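Local coordinates for 3-oxosteroid 1-dehydrogenase (Sterolibacterium denitrificans, PDB 7P18), which probably catalyses the FAD-dependent 1,2-dehydrogenation of 3-oxosteroids to 3-oxo-Delta(1)-steroids, passing the electrons to an acceptor, at residues Val323-Glu331 with Lys410-Trp418; Leu158-Glu168 with Gln182-Tyr191. All coordinates share one frame; numbering follows the deposited sequence.

Interaction 1: residues Val323-Glu331 with Lys410-Trp418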
loop_
_atom_site.group_PDB
_atom_site.type_symbol
_atom_site.label_atom_id
_atom_site.label_comp_id
_atom_site.label_asym_id
_atom_site.label_seq_id
_atom_site.Cartn_x
_atom_site.Cartn_y
_atom_site.Cartn_z
ATOM N N VAL A 323 1.851 -5.896 6.604
ATOM C CA VAL A 323 3.273 -5.751 6.185
ATOM C C VAL A 323 4.129 -5.914 7.440
ATOM O O VAL A 323 3.808 -5.326 8.474
ATOM C CB VAL A 323 3.528 -4.431 5.437
ATOM C CG1 VAL A 323 3.379 -3.170 6.276
ATOM C CG2 VAL A 323 4.867 -4.414 4.719
ATOM N N PRO A 324 5.273 -6.629 7.388
ATOM C CA PRO A 324 6.242 -6.581 8.484
ATOM C C PRO A 324 6.697 -5.127 8.605
ATOM O O PRO A 324 6.984 -4.515 7.617
ATOM C CB PRO A 324 7.390 -7.523 8.060
ATOM C CG PRO A 324 7.225 -7.681 6.568
ATOM C CD PRO A 324 5.729 -7.514 6.307
ATOM N N SER A 325 6.742 -4.576 9.829
ATOM C CA SER A 325 7.051 -3.135 10.006
ATOM C C SER A 325 8.054 -2.930 11.152
ATOM O O SER A 325 8.148 -3.800 12.043
ATOM C CB SER A 325 5.815 -2.287 10.229
ATOM O OG SER A 325 5.319 -2.522 11.540
ATOM N N ILE A 326 8.726 -1.784 11.098
ATOM C CA ILE A 326 9.883 -1.408 11.973
ATOM C C ILE A 326 9.586 -0.069 12.656
ATOM O O ILE A 326 9.349 0.959 11.958
ATOM C CB ILE A 326 11.176 -1.276 11.142
ATOM C CG1 ILE A 326 11.520 -2.552 10.374
ATOM C CG2 ILE A 326 12.353 -0.805 12.003
ATOM C CD1 ILE A 326 11.718 -3.758 11.214
ATOM N N HIS A 327 9.746 -0.062 13.972
ATOM C CA HIS A 327 9.621 1.150 14.807
ATOM C C HIS A 327 10.850 2.024 14.518
ATOM O O HIS A 327 11.999 1.485 14.532
ATOM C CB HIS A 327 9.535 0.789 16.279
ATOM C CG HIS A 327 9.767 1.958 17.165
ATOM N ND1 HIS A 327 8.846 2.967 17.316
ATOM C CD2 HIS A 327 10.844 2.296 17.900
ATOM C CE1 HIS A 327 9.358 3.890 18.103
ATOM N NE2 HIS A 327 10.579 3.503 18.476
ATOM N N VAL A 328 10.600 3.274 14.210
ATOM C CA VAL A 328 11.640 4.330 14.120
ATOM C C VAL A 328 11.345 5.401 15.151
ATOM O O VAL A 328 10.323 6.081 15.064
ATOM C CB VAL A 328 11.719 4.938 12.723
ATOM C CG1 VAL A 328 12.827 5.975 12.641
ATOM C CG2 VAL A 328 11.938 3.830 11.704
ATOM N N PRO A 329 12.278 5.653 16.096
ATOM C CA PRO A 329 12.061 6.713 17.102
ATOM C C PRO A 329 11.702 8.055 16.455
ATOM O O PRO A 329 12.279 8.452 15.481
ATOM C CB PRO A 329 13.388 6.775 17.874
ATOM C CG PRO A 329 13.974 5.375 17.689
ATOM C CD PRO A 329 13.551 4.944 16.293
ATOM N N GLY A 330 10.694 8.718 17.010
ATOM C CA GLY A 330 10.315 10.047 16.547
ATOM C C GLY A 330 9.394 9.981 15.350
ATOM O O GLY A 330 8.913 11.038 14.979
ATOM N N GLU A 331 9.107 8.798 14.785
ATOM C CA GLU A 331 8.241 8.722 13.571
ATOM C C GLU A 331 6.881 8.123 13.960
ATOM O O GLU A 331 6.829 7.109 14.648
ATOM C CB GLU A 331 8.981 7.986 12.461
ATOM C CG GLU A 331 10.078 8.839 11.864
ATOM C CD GLU A 331 10.798 8.232 10.674
ATOM O OE1 GLU A 331 10.340 7.171 10.159
ATOM O OE2 GLU A 331 11.846 8.790 10.285
ATOM N N LYS A 410 24.198 5.611 16.904
ATOM C CA LYS A 410 24.171 5.300 18.364
ATOM C C LYS A 410 22.760 5.403 18.923
ATOM O O LYS A 410 22.353 4.507 19.698
ATOM C CB LYS A 410 24.983 6.308 19.188
ATOM C CG LYS A 410 26.407 5.945 19.525
ATOM C CD LYS A 410 27.036 7.096 20.297
ATOM C CE LYS A 410 28.492 6.881 20.639
ATOM N NZ LYS A 410 28.904 7.855 21.677
ATOM N N ALA A 411 22.034 6.471 18.571
ATOM C CA ALA A 411 20.663 6.748 19.052
ATOM C C ALA A 411 19.712 5.611 18.653
ATOM O O ALA A 411 18.627 5.467 19.284
ATOM C CB ALA A 411 20.194 8.082 18.527
ATOM N N TRP A 412 20.077 4.811 17.652
ATOM C CA TRP A 412 19.210 3.717 17.123
ATOM C C TRP A 412 19.541 2.368 17.758
ATOM O O TRP A 412 18.754 1.425 17.573
ATOM C CB TRP A 412 19.290 3.667 15.592
ATOM C CG TRP A 412 18.338 4.617 14.939
ATOM C CD1 TRP A 412 17.533 5.543 15.536
ATOM C CD2 TRP A 412 18.176 4.797 13.523
ATOM N NE1 TRP A 412 16.863 6.260 14.589
ATOM C CE2 TRP A 412 17.241 5.828 13.343
ATOM C CE3 TRP A 412 18.750 4.180 12.402
ATOM C CZ2 TRP A 412 16.843 6.248 12.069
ATOM C CZ3 TRP A 412 18.353 4.584 11.149
ATOM C CH2 TRP A 412 17.405 5.599 10.989
ATOM N N LEU A 413 20.660 2.260 18.472
ATOM C CA LEU A 413 21.047 0.972 19.098
ATOM C C LEU A 413 20.003 0.582 20.154
ATOM O O LEU A 413 19.644 1.420 20.964
ATOM C CB LEU A 413 22.452 1.110 19.702
ATOM C CG LEU A 413 23.051 -0.168 20.263
ATOM C CD1 LEU A 413 23.363 -1.153 19.127
ATOM C CD2 LEU A 413 24.327 0.173 21.062
ATOM N N GLY A 414 19.480 -0.640 20.068
ATOM C CA GLY A 414 18.409 -1.175 20.914
ATOM C C GLY A 414 17.055 -0.562 20.607
ATOM O O GLY A 414 16.092 -0.893 21.325
ATOM N N LYS A 415 16.944 0.288 19.579
ATOM C CA LYS A 415 15.628 0.884 19.186
ATOM C C LYS A 415 15.238 0.449 17.756
ATOM O O LYS A 415 14.116 -0.088 17.582
ATOM C CB LYS A 415 15.701 2.405 19.269
ATOM C CG LYS A 415 16.279 2.970 20.562
ATOM C CD LYS A 415 15.445 2.712 21.774
ATOM C CE LYS A 415 16.021 3.380 23.013
ATOM N NZ LYS A 415 15.155 3.090 24.172
ATOM N N VAL A 416 16.138 0.646 16.790
ATOM C CA VAL A 416 15.925 0.252 15.352
ATOM C C VAL A 416 16.696 -1.041 15.057
ATOM O O VAL A 416 16.238 -1.882 14.268
ATOM C CB VAL A 416 16.336 1.402 14.431
ATOM C CG1 VAL A 416 16.361 0.956 12.975
ATOM C CG2 VAL A 416 15.469 2.622 14.620
ATOM N N TYR A 417 17.833 -1.275 15.714
ATOM C CA TYR A 417 18.610 -2.514 15.493
ATOM C C TYR A 417 19.340 -2.885 16.778
ATOM O O TYR A 417 19.660 -1.984 17.574
ATOM C CB TYR A 417 19.587 -2.338 14.315
ATOM C CG TYR A 417 20.683 -1.354 14.630
ATOM C CD1 TYR A 417 20.492 0.004 14.489
ATOM C CD2 TYR A 417 21.872 -1.788 15.197
ATOM C CE1 TYR A 417 21.447 0.921 14.894
ATOM C CE2 TYR A 417 22.850 -0.883 15.575
ATOM C CZ TYR A 417 22.636 0.476 15.450
ATOM O OH TYR A 417 23.604 1.381 15.848
ATOM N N TRP A 418 19.569 -4.186 16.951
ATOM C CA TRP A 418 20.457 -4.748 17.996
ATOM C C TRP A 418 21.705 -5.304 17.298
ATOM O O TRP A 418 21.572 -5.811 16.159
ATOM C CB TRP A 418 19.714 -5.798 18.810
ATOM C CG TRP A 418 18.586 -5.258 19.635
ATOM C CD1 TRP A 418 18.562 -5.113 20.999
ATOM C CD2 TRP A 418 17.280 -4.860 19.172
ATOM N NE1 TRP A 418 17.352 -4.622 21.407
ATOM C CE2 TRP A 418 16.553 -4.423 20.312
ATOM C CE3 TRP A 418 16.668 -4.740 17.917
ATOM C CZ2 TRP A 418 15.244 -3.956 20.223
ATOM C CZ3 TRP A 418 15.368 -4.296 17.834
ATOM C CH2 TRP A 418 14.673 -3.887 18.974
HETATM O O HOH W 1 12.491 -0.927 15.719
HETATM O O HOH W 2 14.852 8.354 14.711
#
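Pro329 meets Trp412, Lys415 and Val416 with its ring, at the corner of a type II beta turn that runs from Val328 to Glu331. The turn follows strand 320-326 of an antiparallel sheet, and its residues suit it: proline provides the fixed phi of the second position, and Gly330 readily takes the positive phi of the third.

The apolar packing is close. Pro329 CD presses on Val416 CG2 at 3.4 Å, tighter than usual carbon contact, while Pro329 CG lies 3.8 Å from Lys415 CB, the aliphatic root of a chain whose ammonium end runs off from the contact. With Val416 CG1 anti to the backbone N (chi1 170°), CG2 stands beside that N, where it reaches both Pro329 and one face of the Trp412 indole, 3.5 Å above the ring plane. Val328 adds its CG1 methyl, 4.1 Å from Trp412 CZ2, and Arg409 makes a cation-pi contact with the same ring. With an alanine here instead of Pro329, Val416 CG2 and Lys415 CB would probably lose their neighbour, a gap would open beside the indole, and the turn's phi would be freed.

Backbone bonds hold the second segment in shape: Trp412 O accepts from both Lys415 N and Val416 N.

Polar groups meet across the contact through water. One water lies between two carbonyls, 2.7 Å from His327 O and 2.6 Å from Lys415 O, though other acceptors nearby compete for its two protons. A second sits in the indole plane, accepting from Trp412 NE1 at 2.9 Å and donating to Pro329 O at 2.7 Å.

Interaction 2: residues Leu158-Glu168 with Gln182-Tyr191; sequences LMGKASMTATE and QVIKSLGRYY
Leu158 inserts its CD2 methyl against helix 179-191, 3.6 Å from Ser186 CB and 3.7 Å from Leu187 CG. Its CG is anti to the backbone N (chi1 -173°), which carries the branched end to the helix surface. Leu187 spreads its methyls: CD1 meets Met159 CG as well as Leu158, and CD2 meets Ala162 CB. Ala162, with only a methyl for a side chain, lets its CA come within 5.9 Å of Leu187 CA.

An aromatic contact follows. Lys161 CB stands over one face of the Tyr190 ring, 4.1 Å from its centroid and 23° off the normal, a CH-pi contact with the carbon part of the lysine; the Tyr190 hydroxyl bonds instead to Arg201 O.

A classic beta bulge sets Lys161 and Ala162 together opposite Leu158, whose O accepts from both amides. Further on, Thr165 and Glu168 form a capping box at the start of helix 166-174: Glu168 N donates to Thr165 OG1, and Thr165 N reaches Glu168 OE1 from above the carboxylate plane. Ala166, just after the cap, touches the bound steroid.

Polar links border this packing. Arg189 NH2 donates to a lone pair of Ser163 O at 3.3 Å (157° at the hydrogen) and also forms a salt bridge with Asp203. Glu168 OE2 and Lys185 NZ make a long salt bridge of 3.7 Å. A water has four partners, donating to Ser163 O and, at 2.7 Å, to Glu168 OE1, and accepting from Arg189 NH1 and, at 2.9 Å, from Ser186 OG.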
loop_
_atom_site.group_PDB
_atom_site.type_symbol
_atom_site.label_atom_id
_atom_site.label_comp_id
_atom_site.label_asym_id
_atom_site.label_seq_id
_atom_site.Cartn_x
_atom_site.Cartn_y
_atom_site.Cartn_z
ATOM N N LEU A 158 15.708 9.370 -2.813
ATOM C CA LEU A 158 17.160 9.093 -2.941
ATOM C C LEU A 158 17.937 10.018 -2.005
ATOM O O LEU A 158 17.808 11.261 -2.173
ATOM C CB LEU A 158 17.597 9.341 -4.385
ATOM C CG LEU A 158 19.031 8.933 -4.707
ATOM C CD1 LEU A 158 19.265 7.482 -4.334
ATOM C CD2 LEU A 158 19.342 9.189 -6.171
ATOM N N MET A 159 18.749 9.434 -1.114
ATOM C CA MET A 159 19.479 10.161 -0.032
ATOM C C MET A 159 18.460 11.012 0.744
ATOM O O MET A 159 18.827 12.122 1.161
ATOM C CB MET A 159 20.586 11.080 -0.584
ATOM C CG MET A 159 21.667 10.389 -1.417
ATOM S SD MET A 159 22.430 8.927 -0.643
ATOM C CE MET A 159 23.516 8.363 -1.958
ATOM N N GLY A 160 17.213 10.530 0.871
ATOM C CA GLY A 160 16.080 11.236 1.503
ATOM C C GLY A 160 15.746 12.567 0.854
ATOM O O GLY A 160 15.154 13.409 1.538
ATOM N N LYS A 161 16.074 12.763 -0.420
ATOM C CA LYS A 161 15.908 14.060 -1.124
ATOM C C LYS A 161 15.134 13.872 -2.441
ATOM O O LYS A 161 14.090 14.529 -2.624
ATOM C CB LYS A 161 17.272 14.698 -1.419
ATOM C CG LYS A 161 18.146 14.959 -0.194
ATOM C CD LYS A 161 19.130 16.105 -0.355
ATOM C CE LYS A 161 20.379 15.946 0.492
ATOM N NZ LYS A 161 20.062 15.679 1.915
ATOM N N ALA A 162 15.667 13.034 -3.336
ATOM C CA ALA A 162 15.339 13.023 -4.778
ATOM C C ALA A 162 14.276 11.956 -5.067
ATOM O O ALA A 162 14.457 10.797 -4.665
ATOM C CB ALA A 162 16.587 12.791 -5.590
ATOM N N SER A 163 13.193 12.370 -5.713
ATOM C CA SER A 163 12.064 11.467 -6.088
ATOM C C SER A 163 12.564 10.501 -7.167
ATOM O O SER A 163 13.297 10.972 -8.078
ATOM C CB SER A 163 10.900 12.253 -6.538
ATOM O OG SER A 163 10.350 12.985 -5.446
ATOM N N MET A 164 12.202 9.212 -7.066
ATOM C CA MET A 164 12.405 8.224 -8.165
ATOM C C MET A 164 11.129 7.409 -8.409
ATOM O O MET A 164 10.310 7.263 -7.480
ATOM C CB MET A 164 13.523 7.252 -7.806
ATOM C CG MET A 164 14.863 7.964 -7.520
ATOM S SD MET A 164 16.113 6.802 -6.945
ATOM C CE MET A 164 15.231 5.880 -5.664
ATOM N N THR A 165 10.992 6.872 -9.625
ATOM C CA THR A 165 9.996 5.836 -9.977
ATOM C C THR A 165 10.513 4.528 -9.418
ATOM O O THR A 165 11.734 4.427 -9.167
ATOM C CB THR A 165 9.812 5.733 -11.494
ATOM O OG1 THR A 165 11.059 5.319 -12.067
ATOM C CG2 THR A 165 9.364 7.048 -12.086
ATOM N N ALA A 166 9.634 3.561 -9.213
ATOM C CA ALA A 166 10.004 2.183 -8.813
ATOM C C ALA A 166 10.906 1.588 -9.893
ATOM O O ALA A 166 11.863 0.878 -9.547
ATOM C CB ALA A 166 8.790 1.327 -8.580
ATOM N N THR A 167 10.623 1.889 -11.158
ATOM C CA THR A 167 11.455 1.408 -12.292
ATOM C C THR A 167 12.894 1.934 -12.115
ATOM O O THR A 167 13.809 1.094 -12.061
ATOM C CB THR A 167 10.858 1.842 -13.634
ATOM O OG1 THR A 167 9.508 1.349 -13.669
ATOM C CG2 THR A 167 11.671 1.323 -14.803
ATOM N N GLU A 168 13.054 3.256 -12.019
ATOM C CA GLU A 168 14.366 3.955 -11.843
ATOM C C GLU A 168 15.046 3.387 -10.606
ATOM O O GLU A 168 16.234 3.062 -10.684
ATOM C CB GLU A 168 14.216 5.461 -11.634
ATOM C CG GLU A 168 14.050 6.280 -12.888
ATOM C CD GLU A 168 13.616 7.676 -12.546
ATOM O OE1 GLU A 168 13.343 7.897 -11.352
ATOM O OE2 GLU A 168 13.507 8.528 -13.471
ATOM N N GLN A 182 22.278 6.524 -12.741
ATOM C CA GLN A 182 20.883 6.795 -12.286
ATOM C C GLN A 182 20.954 7.724 -11.064
ATOM O O GLN A 182 20.346 8.824 -11.101
ATOM C CB GLN A 182 20.142 5.495 -11.954
ATOM C CG GLN A 182 18.664 5.699 -11.626
ATOM C CD GLN A 182 17.938 6.532 -12.653
ATOM O OE1 GLN A 182 17.754 6.153 -13.806
ATOM N NE2 GLN A 182 17.501 7.700 -12.235
ATOM N N VAL A 183 21.692 7.295 -10.039
ATOM C CA VAL A 183 21.988 8.103 -8.818
ATOM C C VAL A 183 22.415 9.514 -9.249
ATOM O O VAL A 183 21.833 10.499 -8.746
ATOM C CB VAL A 183 23.045 7.413 -7.946
ATOM C CG1 VAL A 183 23.582 8.350 -6.876
ATOM C CG2 VAL A 183 22.517 6.130 -7.315
ATOM N N ILE A 184 23.369 9.605 -10.176
ATOM C CA ILE A 184 23.925 10.890 -10.693
ATOM C C ILE A 184 22.816 11.666 -11.408
ATOM O O ILE A 184 22.710 12.900 -11.187
ATOM C CB ILE A 184 25.152 10.639 -11.609
ATOM C CG1 ILE A 184 26.459 10.523 -10.813
ATOM C CG2 ILE A 184 25.270 11.703 -12.698
ATOM C CD1 ILE A 184 26.615 9.249 -9.996
ATOM N N LYS A 185 22.012 10.996 -12.235
ATOM C CA LYS A 185 20.938 11.672 -13.007
ATOM C C LYS A 185 19.945 12.271 -11.994
ATOM O O LYS A 185 19.573 13.455 -12.146
ATOM C CB LYS A 185 20.322 10.681 -14.005
ATOM C CG LYS A 185 19.389 11.289 -15.052
ATOM C CD LYS A 185 18.808 10.289 -16.056
ATOM C CE LYS A 185 17.958 9.185 -15.447
ATOM N NZ LYS A 185 16.744 9.684 -14.745
ATOM N N SER A 186 19.588 11.497 -10.966
ATOM C CA SER A 186 18.484 11.799 -10.011
ATOM C C SER A 186 18.900 12.959 -9.096
ATOM O O SER A 186 18.218 14.014 -9.107
ATOM C CB SER A 186 18.083 10.573 -9.223
ATOM O OG SER A 186 17.409 9.621 -10.048
ATOM N N LEU A 187 20.013 12.805 -8.387
ATOM C CA LEU A 187 20.548 13.858 -7.477
ATOM C C LEU A 187 21.000 15.060 -8.299
ATOM O O LEU A 187 20.710 16.200 -7.896
ATOM C CB LEU A 187 21.653 13.246 -6.620
ATOM C CG LEU A 187 21.111 12.340 -5.523
ATOM C CD1 LEU A 187 22.180 11.409 -4.997
ATOM C CD2 LEU A 187 20.511 13.177 -4.397
ATOM N N GLY A 188 21.582 14.805 -9.463
ATOM C CA GLY A 188 21.869 15.838 -10.471
ATOM C C GLY A 188 20.683 16.741 -10.718
ATOM O O GLY A 188 20.809 17.956 -10.450
ATOM N N ARG A 189 19.567 16.180 -11.202
ATOM C CA ARG A 189 18.327 16.933 -11.558
ATOM C C ARG A 189 17.930 17.830 -10.374
ATOM O O ARG A 189 17.566 18.993 -10.613
ATOM C CB ARG A 189 17.196 15.945 -11.889
ATOM C CG ARG A 189 15.930 16.573 -12.454
ATOM C CD ARG A 189 14.744 15.621 -12.398
ATOM N NE ARG A 189 14.409 15.302 -11.011
ATOM C CZ ARG A 189 14.431 14.086 -10.476
ATOM N NH1 ARG A 189 14.728 13.028 -11.220
ATOM N NH2 ARG A 189 14.126 13.926 -9.196
ATOM N N TYR A 190 17.990 17.268 -9.158
ATOM C CA TYR A 190 17.534 17.865 -7.868
ATOM C C TYR A 190 18.338 19.150 -7.569
ATOM O O TYR A 190 17.738 20.234 -7.358
ATOM C CB TYR A 190 17.676 16.825 -6.751
ATOM C CG TYR A 190 17.367 17.324 -5.359
ATOM C CD1 TYR A 190 18.317 18.010 -4.616
ATOM C CD2 TYR A 190 16.124 17.112 -4.781
ATOM C CE1 TYR A 190 18.032 18.489 -3.348
ATOM C CE2 TYR A 190 15.829 17.573 -3.507
ATOM C CZ TYR A 190 16.787 18.272 -2.793
ATOM O OH TYR A 190 16.510 18.731 -1.542
ATOM N N TYR A 191 19.665 19.043 -7.580
ATOM C CA TYR A 191 20.578 20.161 -7.222
ATOM C C TYR A 191 20.532 21.232 -8.312
ATOM O O TYR A 191 20.577 22.413 -7.959
ATOM C CB TYR A 191 21.956 19.618 -6.869
ATOM C CG TYR A 191 21.982 18.964 -5.509
ATOM C CD1 TYR A 191 21.793 19.714 -4.359
ATOM C CD2 TYR A 191 22.215 17.610 -5.359
ATOM C CE1 TYR A 191 21.804 19.135 -3.099
ATOM C CE2 TYR A 191 22.224 17.009 -4.106
ATOM C CZ TYR A 191 22.025 17.777 -2.968
ATOM O OH TYR A 191 22.058 17.213 -1.719
HETATM O O HOH W 3 14.557 10.051 -10.354
#

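Overall arrangement
From the N terminus, interaction 2 comes first. The chain leaves the hairpin of strands 157-158 and 162-163, runs through helix 166-174, and turns back along helix 179-191, so the contact closes a short, mostly helical loop of 13 residues. Interaction 1 opens much later and closes a loop of 78 residues, joining the turn after strand 320-326 to the loop leading into strand 418-420. Both of those strands pair with the long strand 486-502 of one antiparallel sheet. The two contacts lie in series, neither nesting nor crossing. The centres of interactions 1 and 2 are about 25 Å apart, and the two do not touch. Interaction 2 includes a steroid-pocket residue, while interaction 1 lies away from the steroid pocket and the FAD-binding residues.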